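Local structure of uncharacterized protein (Parabacteroides distasonis, 4Q34) at residues Asn74-Leu77 with Arg78-Phe81. The protein is of unknown function but probably acts as an esterase of the alpha/beta hydrolase family. Residues are numbered along the deposited sequence; the frame is centred on the assembly and turned at random.
Sequences NIFL and RRRF
The ring of Phe-76 turns an edge toward the face of Phe-81 in an offset edge-to-face pair, its CD1 lying 3.9 Å from Phe-81 CD1 with the planes at 69°. One face of the Phe-76 ring carries Ile-75 CG2 near its rim, and the Phe-81 ring has Phe-76 O at its edge. The same methyl, Ile-75 CG2, sits over a face of the Arg-79 guanidinium, 3.5 Å from Arg-79 NE. Arg-79 places CG anti to its carbonyl carbon (chi1 -64°) and then stays extended to NE, running beside Ile-75 in the same direction, and a water at the guanidinium edge accepts from Arg-79 NE while donating to Ile-75 O. Arg-79 NH2 forms a salt bridge with Asp-311 OD1 on helix 306-319, whose Ala-310 and Leu-313 also touch Phe-76. Replacing Arg-79 by an alanine would probably cost Asp-311 this salt bridge and strip the guanidinium cover from the Ile-75 methyl. In the backbone, Arg-78 N bonds to Asn-74 O (2.9 Å), the i to i+4 pattern of the helix. Then Phe-81 N reaches Phe-76 O at 3.0 Å and Arg-80 N reaches Leu-77 O at 3.0 Å, with Arg-80 at positive phi (77°): the paired bonds of a Schellman motif, which ends helix 72-78 ahead of strand 83-87 of the alpha/beta hydrolase sheet.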
loop_
_atom_site.group_PDB
_atom_site.type_symbol
_atom_site.label_atom_id
_atom_site.label_comp_id
_atom_site.label_asym_id
_atom_site.label_seq_id
_atom_site.Cartn_x
_atom_site.Cartn_y
_atom_site.Cartn_z
ATOM N N ASN A 74 -6.241 3.160 -13.543
ATOM C CA ASN A 74 -5.733 3.596 -14.829
ATOM C C ASN A 74 -6.835 4.071 -15.775
ATOM O O ASN A 74 -6.675 5.116 -16.457
ATOM C CB ASN A 74 -4.947 2.484 -15.510
ATOM C CG ASN A 74 -3.596 2.219 -14.870
ATOM O OD1 ASN A 74 -3.360 2.492 -13.675
ATOM N ND2 ASN A 74 -2.709 1.660 -15.657
ATOM N N ILE A 75 -7.931 3.325 -15.814
ATOM C CA ILE A 75 -9.007 3.621 -16.751
ATOM C C ILE A 75 -9.614 5.009 -16.507
ATOM O O ILE A 75 -9.815 5.780 -17.443
ATOM C CB ILE A 75 -10.100 2.556 -16.660
ATOM C CG1 ILE A 75 -9.570 1.233 -17.185
ATOM C CG2 ILE A 75 -11.382 2.968 -17.443
ATOM C CD1 ILE A 75 -10.418 0.029 -16.816
ATOM N N PHE A 76 -9.906 5.336 -15.251
ATOM C CA PHE A 76 -10.515 6.627 -14.950
ATOM C C PHE A 76 -9.536 7.783 -14.970
ATOM O O PHE A 76 -9.934 8.878 -15.317
ATOM C CB PHE A 76 -11.386 6.560 -13.690
ATOM C CG PHE A 76 -12.680 5.845 -13.967
ATOM C CD1 PHE A 76 -13.708 6.515 -14.631
ATOM C CD2 PHE A 76 -12.789 4.485 -13.755
ATOM C CE1 PHE A 76 -14.861 5.862 -14.972
ATOM C CE2 PHE A 76 -13.965 3.794 -14.102
ATOM C CZ PHE A 76 -14.990 4.482 -14.724
ATOM N N LEU A 77 -8.254 7.512 -14.681
ATOM C CA LEU A 77 -7.221 8.527 -14.857
ATOM C C LEU A 77 -7.111 8.894 -16.332
ATOM O O LEU A 77 -7.019 10.080 -16.674
ATOM C CB LEU A 77 -5.874 7.989 -14.351
ATOM C CG LEU A 77 -4.712 8.974 -14.423
ATOM C CD1 LEU A 77 -5.012 10.203 -13.584
ATOM C CD2 LEU A 77 -3.437 8.272 -13.969
ATOM N N ARG A 78 -7.159 7.893 -17.198
ATOM C CA ARG A 78 -7.103 8.124 -18.654
ATOM C C ARG A 78 -8.294 8.946 -19.149
ATOM O O ARG A 78 -8.180 9.741 -20.103
ATOM C CB ARG A 78 -6.992 6.793 -19.400
ATOM C CG ARG A 78 -6.749 6.997 -20.875
ATOM C CD ARG A 78 -6.445 5.671 -21.562
ATOM N NE ARG A 78 -5.137 5.165 -21.148
ATOM C CZ ARG A 78 -4.948 4.097 -20.383
ATOM N NH1 ARG A 78 -5.977 3.349 -20.011
ATOM N NH2 ARG A 78 -3.707 3.756 -20.053
ATOM N N ARG A 79 -9.419 8.785 -18.496
ATOM C CA ARG A 79 -10.650 9.519 -18.782
ATOM C C ARG A 79 -10.734 10.890 -18.112
ATOM O O ARG A 79 -11.793 11.515 -18.073
ATOM C CB ARG A 79 -11.832 8.639 -18.392
ATOM C CG ARG A 79 -11.916 7.382 -19.239
ATOM C CD ARG A 79 -13.032 6.426 -18.860
ATOM N NE ARG A 79 -12.904 5.210 -19.682
ATOM C CZ ARG A 79 -13.886 4.373 -19.991
ATOM N NH1 ARG A 79 -15.129 4.559 -19.536
ATOM N NH2 ARG A 79 -13.598 3.327 -20.765
ATOM N N ARG A 80 -9.605 11.298 -17.550
ATOM C CA ARG A 80 -9.356 12.629 -17.003
ATOM C C ARG A 80 -9.976 12.914 -15.652
ATOM O O ARG A 80 -10.232 14.064 -15.337
ATOM C CB ARG A 80 -9.713 13.723 -18.010
ATOM C CG ARG A 80 -8.915 13.637 -19.299
ATOM C CD ARG A 80 -8.877 14.985 -20.037
ATOM N NE ARG A 80 -9.939 15.889 -19.566
ATOM C CZ ARG A 80 -11.173 15.984 -20.065
ATOM N NH1 ARG A 80 -11.557 15.267 -21.116
ATOM N NH2 ARG A 80 -12.025 16.828 -19.513
ATOM N N PHE A 81 -10.250 11.866 -14.873
ATOM C CA PHE A 81 -10.640 12.046 -13.485
ATOM C C PHE A 81 -9.396 11.993 -12.582
ATOM O O PHE A 81 -8.511 11.136 -12.768
ATOM C CB PHE A 81 -11.601 10.963 -13.005
ATOM C CG PHE A 81 -12.961 10.992 -13.644
ATOM C CD1 PHE A 81 -13.169 10.338 -14.855
ATOM C CD2 PHE A 81 -14.037 11.636 -13.035
ATOM C CE1 PHE A 81 -14.418 10.328 -15.439
ATOM C CE2 PHE A 81 -15.299 11.599 -13.604
ATOM C CZ PHE A 81 -15.479 10.935 -14.816
HETATM O O HOH W 1 -10.025 4.432 -20.416
#